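Local coordinates for SA0254 protein (Staphylococcus aureus subsp. aureus, PDB 2OOI) that is of unknown function but carries a UTRA domain, the probable effector-binding and dimerisation module of a GntR/HutC-type transcriptional regulator, at residues I3-T8 / S102-N107; N9-S14 / S145-H150; D109-S114 / L119-G124. One frame throughout, in Å; residues are numbered along the deposited sequence.

All three contacts reach one six-stranded antiparallel sheet. Interactions 1 and 2 join the N-terminal segment to it, with centres about 9 Å apart. They touch where O of N4 lies 2.9 Å from OG of S14. Interaction 3 closes the turn after strand 99-110, the strand that interaction 1 also uses. Its centre is about 22 Å from that of interaction 1 and about 18 Å from that of interaction 2. CG1 of V148 packs 3.9 Å from CD2 of L111, so interactions 2 and 3 meet directly. A bound zinc ion lies about 6 Å from the side chain of F11 and about 11 Å from that of T8. Interactions 1 and 3 also touch the second subunit.

Interaction 1: I3-T8 / S102-N107; sequences INVFKT and SDIFFN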
# COMPACT_ATOMS: atom_id res chain seq x y z
N ILE B 3 0.06 8.74 -5.58
CA ILE B 3 -1.10 8.74 -4.68
C ILE B 3 -0.73 8.46 -3.23
O ILE B 3 -0.17 7.43 -2.93
CB ILE B 3 -2.11 7.64 -5.10
CG1 ILE B 3 -2.65 7.92 -6.50
CG2 ILE B 3 -3.26 7.48 -4.09
CD1 ILE B 3 -3.12 6.68 -7.23
N ASN B 4 -1.06 9.39 -2.34
CA ASN B 4 -0.73 9.26 -0.93
C ASN B 4 -1.84 8.58 -0.13
O ASN B 4 -3.00 8.96 -0.23
CB ASN B 4 -0.40 10.62 -0.32
CG ASN B 4 0.44 10.52 0.94
OD1 ASN B 4 1.15 11.45 1.30
ND2 ASN B 4 0.35 9.38 1.61
N VAL B 5 -1.47 7.57 0.65
CA VAL B 5 -2.45 6.76 1.37
C VAL B 5 -2.53 7.16 2.84
O VAL B 5 -3.42 6.73 3.56
CB VAL B 5 -2.12 5.26 1.27
CG1 VAL B 5 -3.38 4.43 1.47
CG2 VAL B 5 -1.48 4.95 -0.07
N PHE B 6 -1.58 7.99 3.27
CA PHE B 6 -1.12 7.97 4.66
C PHE B 6 -2.27 8.26 5.62
O PHE B 6 -2.12 8.12 6.83
CB PHE B 6 0.00 8.98 4.85
N LYS B 7 -3.41 8.65 5.07
CA LYS B 7 -3.70 10.05 4.82
C LYS B 7 -5.20 10.29 4.65
O LYS B 7 -5.69 10.47 3.53
CB LYS B 7 -2.95 10.54 3.58
CG LYS B 7 -3.31 11.95 3.15
CD LYS B 7 -2.24 12.54 2.23
CE LYS B 7 -2.66 13.90 1.71
NZ LYS B 7 -1.59 14.53 0.89
N THR B 8 -5.92 10.29 5.76
CA THR B 8 -7.31 9.84 5.77
C THR B 8 -8.24 10.93 5.25
O THR B 8 -8.94 11.59 6.02
CB THR B 8 -7.76 9.43 7.19
OG1 THR B 8 -9.19 9.40 7.25
CG2 THR B 8 -7.24 10.42 8.22
N SER B 102 -9.38 6.00 9.84
CA SER B 102 -9.79 4.90 8.99
C SER B 102 -8.86 3.70 9.03
O SER B 102 -7.69 3.82 9.43
CB SER B 102 -9.93 5.39 7.55
OG SER B 102 -8.71 5.85 7.04
N ASP B 103 -9.41 2.54 8.66
CA ASP B 103 -8.69 1.29 8.53
C ASP B 103 -8.56 0.95 7.07
O ASP B 103 -9.56 0.88 6.36
CB ASP B 103 -9.45 0.14 9.21
CG ASP B 103 -9.46 0.28 10.70
OD1 ASP B 103 -8.39 0.60 11.27
OD2 ASP B 103 -10.56 0.10 11.29
N ILE B 104 -7.35 0.70 6.62
CA ILE B 104 -7.09 0.42 5.22
C ILE B 104 -6.55 -0.99 5.07
O ILE B 104 -5.66 -1.41 5.80
CB ILE B 104 -6.08 1.39 4.69
CG1 ILE B 104 -6.69 2.78 4.57
CG2 ILE B 104 -5.56 0.91 3.35
CD1 ILE B 104 -5.66 3.90 4.53
N PHE B 105 -7.09 -1.73 4.11
CA PHE B 105 -6.61 -3.07 3.82
C PHE B 105 -6.31 -3.13 2.33
O PHE B 105 -7.12 -2.68 1.54
CB PHE B 105 -7.68 -4.11 4.18
CG PHE B 105 -8.11 -4.05 5.62
CD1 PHE B 105 -7.51 -4.86 6.58
CD2 PHE B 105 -9.09 -3.15 6.03
CE1 PHE B 105 -7.90 -4.79 7.93
CE2 PHE B 105 -9.47 -3.10 7.36
CZ PHE B 105 -8.87 -3.92 8.32
N PHE B 106 -5.15 -3.66 1.93
CA PHE B 106 -4.97 -3.88 0.50
C PHE B 106 -4.20 -5.13 0.11
O PHE B 106 -3.31 -5.59 0.82
CB PHE B 106 -4.42 -2.63 -0.18
CG PHE B 106 -3.03 -2.24 0.24
CD1 PHE B 106 -1.91 -2.81 -0.38
CD2 PHE B 106 -2.82 -1.23 1.18
CE1 PHE B 106 -0.62 -2.43 -0.04
CE2 PHE B 106 -1.54 -0.84 1.55
CZ PHE B 106 -0.43 -1.44 0.92
N ASN B 107 -4.59 -5.72 -1.01
CA ASN B 107 -3.81 -6.80 -1.58
C ASN B 107 -3.84 -6.76 -3.10
O ASN B 107 -4.58 -5.99 -3.68
CB ASN B 107 -4.31 -8.13 -1.07
CG ASN B 107 -5.74 -8.38 -1.42
OD1 ASN B 107 -6.14 -8.36 -2.62
ND2 ASN B 107 -6.54 -8.60 -0.40
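OG of S102 lies 3.6 Å from OG1 of T8, but its hydrogen bond goes to OE1 of Q132 on the adjoining strand. The two hydroxyls are not bonded to each other. OG1 of T8 stands anti to the backbone N (chi1 162°), which leaves it beside the carbonyl carbon and next to OG of S102. CB of T8 is 3.7 Å from the same OG.

The other half of the contact is apolar. CG1 of V5 meets CD1 of I104 at 3.9 Å, with the two side chains set at a slant. CD1 also lies 3.7 Å from the backbone O of V5. V5 and I104 both also touch Y130 of strand 126-136.

Strand 99-110 is an outermost strand of its sheet within the chain. Here it pairs in an antiparallel ladder with a strand of the second subunit, and the sheet continues across the dimer interface. No hydrogen bond links 3-8 to 102-107. The N-terminal segment is therefore laid against this interface strand by buried van der Waals contact, and directional bonding is left to the strand's other neighbours.

Interaction 2: N9-S14 / S145-H150; sequences NGFSKS and SDIVFH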
# COMPACT_ATOMS: atom_id res chain seq x y z
N ASN B 9 -8.24 11.12 3.94
CA ASN B 9 -9.15 12.07 3.30
C ASN B 9 -9.70 11.41 2.03
O ASN B 9 -9.54 10.21 1.86
CB ASN B 9 -8.48 13.44 3.03
CG ASN B 9 -8.09 14.21 4.32
OD1 ASN B 9 -8.97 14.59 5.10
ND2 ASN B 9 -6.79 14.44 4.52
N GLY B 10 -10.37 12.16 1.17
CA GLY B 10 -10.76 11.64 -0.14
C GLY B 10 -9.65 11.86 -1.15
O GLY B 10 -8.77 12.68 -0.94
N PHE B 11 -9.70 11.13 -2.26
CA PHE B 11 -8.64 11.23 -3.28
C PHE B 11 -8.61 12.58 -3.97
O PHE B 11 -7.55 13.02 -4.42
CB PHE B 11 -8.75 10.13 -4.34
CG PHE B 11 -8.65 8.74 -3.79
CD1 PHE B 11 -8.04 8.48 -2.54
CD2 PHE B 11 -9.13 7.67 -4.54
CE1 PHE B 11 -7.95 7.18 -2.04
CE2 PHE B 11 -9.04 6.37 -4.05
CZ PHE B 11 -8.45 6.13 -2.79
N SER B 12 -9.76 13.24 -4.06
CA SER B 12 -9.81 14.60 -4.60
C SER B 12 -8.90 15.52 -3.79
O SER B 12 -8.16 16.32 -4.37
CB SER B 12 -11.24 15.11 -4.62
OG SER B 12 -12.12 14.07 -5.01
N LYS B 13 -8.96 15.37 -2.46
CA LYS B 13 -8.10 16.12 -1.53
C LYS B 13 -6.68 15.53 -1.51
O LYS B 13 -5.70 16.24 -1.30
CB LYS B 13 -8.70 16.11 -0.10
CG LYS B 13 -7.93 16.93 0.99
CD LYS B 13 -8.61 16.95 2.40
CE LYS B 13 -7.83 17.75 3.46
NZ LYS B 13 -8.49 17.78 4.80
N SER B 14 -6.58 14.22 -1.72
CA SER B 14 -5.30 13.50 -1.68
C SER B 14 -4.33 13.94 -2.78
O SER B 14 -3.15 14.16 -2.52
CB SER B 14 -5.54 11.99 -1.76
OG SER B 14 -4.45 11.28 -1.21
N SER B 145 -15.68 1.22 1.85
CA SER B 145 -15.29 1.38 0.44
C SER B 145 -14.31 0.33 -0.09
O SER B 145 -13.27 0.03 0.54
CB SER B 145 -14.70 2.78 0.20
OG SER B 145 -15.75 3.75 0.12
N ASP B 146 -14.66 -0.24 -1.23
CA ASP B 146 -13.76 -1.08 -1.99
C ASP B 146 -13.38 -0.37 -3.26
O ASP B 146 -14.25 0.14 -3.97
CB ASP B 146 -14.40 -2.39 -2.33
CG ASP B 146 -14.46 -3.26 -1.18
OD1 ASP B 146 -13.40 -3.44 -0.54
OD2 ASP B 146 -15.54 -3.73 -0.86
N ILE B 147 -12.09 -0.33 -3.52
CA ILE B 147 -11.57 0.27 -4.72
C ILE B 147 -10.78 -0.77 -5.48
O ILE B 147 -10.00 -1.50 -4.88
CB ILE B 147 -10.68 1.43 -4.36
CG1 ILE B 147 -11.47 2.39 -3.45
CG2 ILE B 147 -10.16 2.12 -5.61
CD1 ILE B 147 -10.77 3.71 -3.19
N VAL B 148 -10.99 -0.87 -6.79
CA VAL B 148 -10.05 -1.65 -7.61
C VAL B 148 -9.29 -0.70 -8.54
O VAL B 148 -9.87 0.01 -9.34
CB VAL B 148 -10.69 -2.95 -8.23
CG1 VAL B 148 -9.73 -3.63 -9.11
CG2 VAL B 148 -11.25 -3.87 -7.22
N PHE B 149 -7.97 -0.67 -8.36
CA PHE B 149 -7.09 0.25 -9.06
C PHE B 149 -6.57 -0.30 -10.38
O PHE B 149 -6.27 -1.49 -10.53
CB PHE B 149 -5.89 0.60 -8.19
CG PHE B 149 -6.20 1.54 -7.05
CD1 PHE B 149 -6.45 1.07 -5.79
CD2 PHE B 149 -6.23 2.92 -7.27
CE1 PHE B 149 -6.74 1.95 -4.74
CE2 PHE B 149 -6.50 3.79 -6.24
CZ PHE B 149 -6.75 3.30 -4.97
N HIS B 150 -6.47 0.61 -11.35
CA HIS B 150 -5.76 0.38 -12.61
C HIS B 150 -4.28 0.21 -12.29
O HIS B 150 -3.68 1.10 -11.71
CB HIS B 150 -5.97 1.59 -13.52
CG HIS B 150 -5.44 1.40 -14.90
ND1 HIS B 150 -6.26 1.27 -16.00
CD2 HIS B 150 -4.17 1.28 -15.35
CE1 HIS B 150 -5.51 1.09 -17.08
NE2 HIS B 150 -4.24 1.09 -16.71
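The ring of F11 projects from the short helix 11-14 and meets I147 and F149, which come from the opposite direction off strand 141-150. The far end of the ring does the touching. CE2 of F11 is 3.3 Å from CD1 of I147, and CZ of F11 is 3.4 Å from the same methyl. The methyl approaches the ring obliquely. CE2 of F11 also lies 3.9 Å from CZ of F149, and these two rings meet obliquely too.

I147 and F149 support each other. CG2 of I147 sits 3.5 Å above the ring plane of F149, displaced toward the rim. In I147, CG1 is anti to the carbonyl carbon (chi1 -54°). One branch can then reach F11 while the other lies on F149. Y130 and F156 each meet the F149 ring edge-to-face, which should limit its rotation.

G10 is the N-cap of the helix that carries F11, and N of S14 bonds to O of G10 at 2.8 Å to close its turn. A weak bond of 3.2 Å runs from NZ of K13 to OD1 of N9.

The strand is an inner one of the sheet. Only carbon atoms meet across this buried contact, and no hydrogen bond crosses it. Within this contact, the phenyl ring of F11 alone carries the helix side, by apolar packing close to the bound zinc ion.

Interaction 3: D109-S114 / L119-G124; sequences DKLTSS and LQLSTG
The backbone leaves strand 99-110, passes through helix 113-118 and folds back, so that N of G124 donates to O of L111 at 3.0 Å. This is a capped helical connection between two neighbouring antiparallel strands. T112 is the N-cap and forms a capping box with E115. Q120 ends the helix in a Schellman motif with positive phi. The closing bond is bent, with an angle of 142° at the hydrogen, and its donor is tilted 32° from the carbonyl plane. G124 itself has a positive phi of 92°.

L111 fills the inside of the turn. Its CG lies beside the backbone N and its CD1 is anti to CA, which sends the two methyls to different partners. CD2 packs 3.8 Å from CD1 of L119, and CD1 packs 4.0 Å from CB of L121. The side chains of L111 and L121 cross at about a right angle. L119 also touches V62 and I65 of strand 61-71.

On the outer side, CG2 of T123 lies 4.0 Å from O of L111. The K110 chain is extended beyond CG, and its NZ forms a salt bridge with OE2 of E125 of the second subunit. Nearer its root, CG of K110 passes 3.5 Å from O of G124.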
# COMPACT_ATOMS: atom_id res chain seq x y z
N ASP B 109 -4.30 -8.61 -6.81
CA ASP B 109 -5.13 -9.70 -7.35
C ASP B 109 -5.22 -9.56 -8.88
O ASP B 109 -4.63 -8.62 -9.47
CB ASP B 109 -6.54 -9.63 -6.74
CG ASP B 109 -7.33 -10.97 -6.83
OD1 ASP B 109 -6.86 -11.97 -7.42
OD2 ASP B 109 -8.47 -11.02 -6.30
N LYS B 110 -5.93 -10.49 -9.51
CA LYS B 110 -6.25 -10.45 -10.91
C LYS B 110 -7.59 -9.75 -11.10
O LYS B 110 -8.38 -9.74 -10.20
CB LYS B 110 -6.38 -11.85 -11.45
CG LYS B 110 -5.11 -12.60 -11.42
CD LYS B 110 -5.17 -13.85 -12.28
CE LYS B 110 -4.01 -14.79 -11.91
NZ LYS B 110 -3.81 -15.88 -12.91
N LEU B 111 -7.82 -9.19 -12.28
CA LEU B 111 -9.04 -8.48 -12.58
C LEU B 111 -10.15 -9.42 -13.07
O LEU B 111 -9.92 -10.43 -13.75
CB LEU B 111 -8.80 -7.46 -13.68
CG LEU B 111 -8.16 -6.11 -13.37
CD1 LEU B 111 -7.78 -5.53 -14.70
CD2 LEU B 111 -9.10 -5.18 -12.59
N THR B 112 -11.38 -9.07 -12.74
CA THR B 112 -12.50 -9.77 -13.30
C THR B 112 -12.70 -9.17 -14.67
O THR B 112 -12.21 -8.07 -14.96
CB THR B 112 -13.76 -9.58 -12.46
OG1 THR B 112 -14.24 -8.24 -12.64
CG2 THR B 112 -13.48 -9.88 -10.95
N SER B 113 -13.43 -9.87 -15.52
CA SER B 113 -13.72 -9.38 -16.86
C SER B 113 -14.52 -8.06 -16.83
O SER B 113 -14.30 -7.19 -17.66
CB SER B 113 -14.47 -10.46 -17.66
OG SER B 113 -15.74 -10.73 -17.07
N SER B 114 -15.42 -7.90 -15.88
CA SER B 114 -16.21 -6.67 -15.85
C SER B 114 -15.42 -5.48 -15.31
O SER B 114 -15.59 -4.34 -15.76
CB SER B 114 -17.48 -6.87 -15.06
OG SER B 114 -17.15 -7.00 -13.69
N LEU B 119 -11.86 -0.56 -16.75
CA LEU B 119 -10.55 0.06 -16.62
C LEU B 119 -9.78 -0.04 -17.94
O LEU B 119 -8.60 0.35 -18.02
CB LEU B 119 -9.74 -0.62 -15.50
CG LEU B 119 -10.25 -0.53 -14.05
CD1 LEU B 119 -9.47 -1.48 -13.14
CD2 LEU B 119 -10.16 0.88 -13.51
N GLN B 120 -10.43 -0.54 -18.99
CA GLN B 120 -9.77 -0.66 -20.30
C GLN B 120 -8.45 -1.45 -20.24
O GLN B 120 -7.39 -0.96 -20.70
CB GLN B 120 -9.52 0.72 -20.86
CG GLN B 120 -10.79 1.45 -21.16
CD GLN B 120 -10.48 2.76 -21.83
OE1 GLN B 120 -10.39 2.83 -23.07
NE2 GLN B 120 -10.23 3.78 -21.02
N LEU B 121 -8.55 -2.64 -19.66
CA LEU B 121 -7.46 -3.61 -19.52
C LEU B 121 -8.05 -4.97 -19.88
O LEU B 121 -9.23 -5.06 -20.22
CB LEU B 121 -6.92 -3.60 -18.08
CG LEU B 121 -6.09 -2.34 -17.72
CD1 LEU B 121 -5.82 -2.14 -16.21
CD2 LEU B 121 -4.78 -2.33 -18.53
N SER B 122 -7.26 -6.05 -19.75
CA SER B 122 -7.76 -7.41 -20.07
C SER B 122 -8.10 -8.22 -18.81
O SER B 122 -7.37 -8.14 -17.81
CB SER B 122 -6.69 -8.18 -20.84
OG SER B 122 -6.14 -7.38 -21.86
N THR B 123 -9.16 -9.04 -18.90
CA THR B 123 -9.46 -10.03 -17.86
C THR B 123 -8.19 -10.71 -17.36
O THR B 123 -7.39 -11.22 -18.15
CB THR B 123 -10.41 -11.16 -18.37
OG1 THR B 123 -11.65 -10.59 -18.81
CG2 THR B 123 -10.71 -12.18 -17.25
N GLY B 124 -8.00 -10.70 -16.04
CA GLY B 124 -6.88 -11.40 -15.44
C GLY B 124 -5.62 -10.58 -15.24
O GLY B 124 -4.72 -10.99 -14.53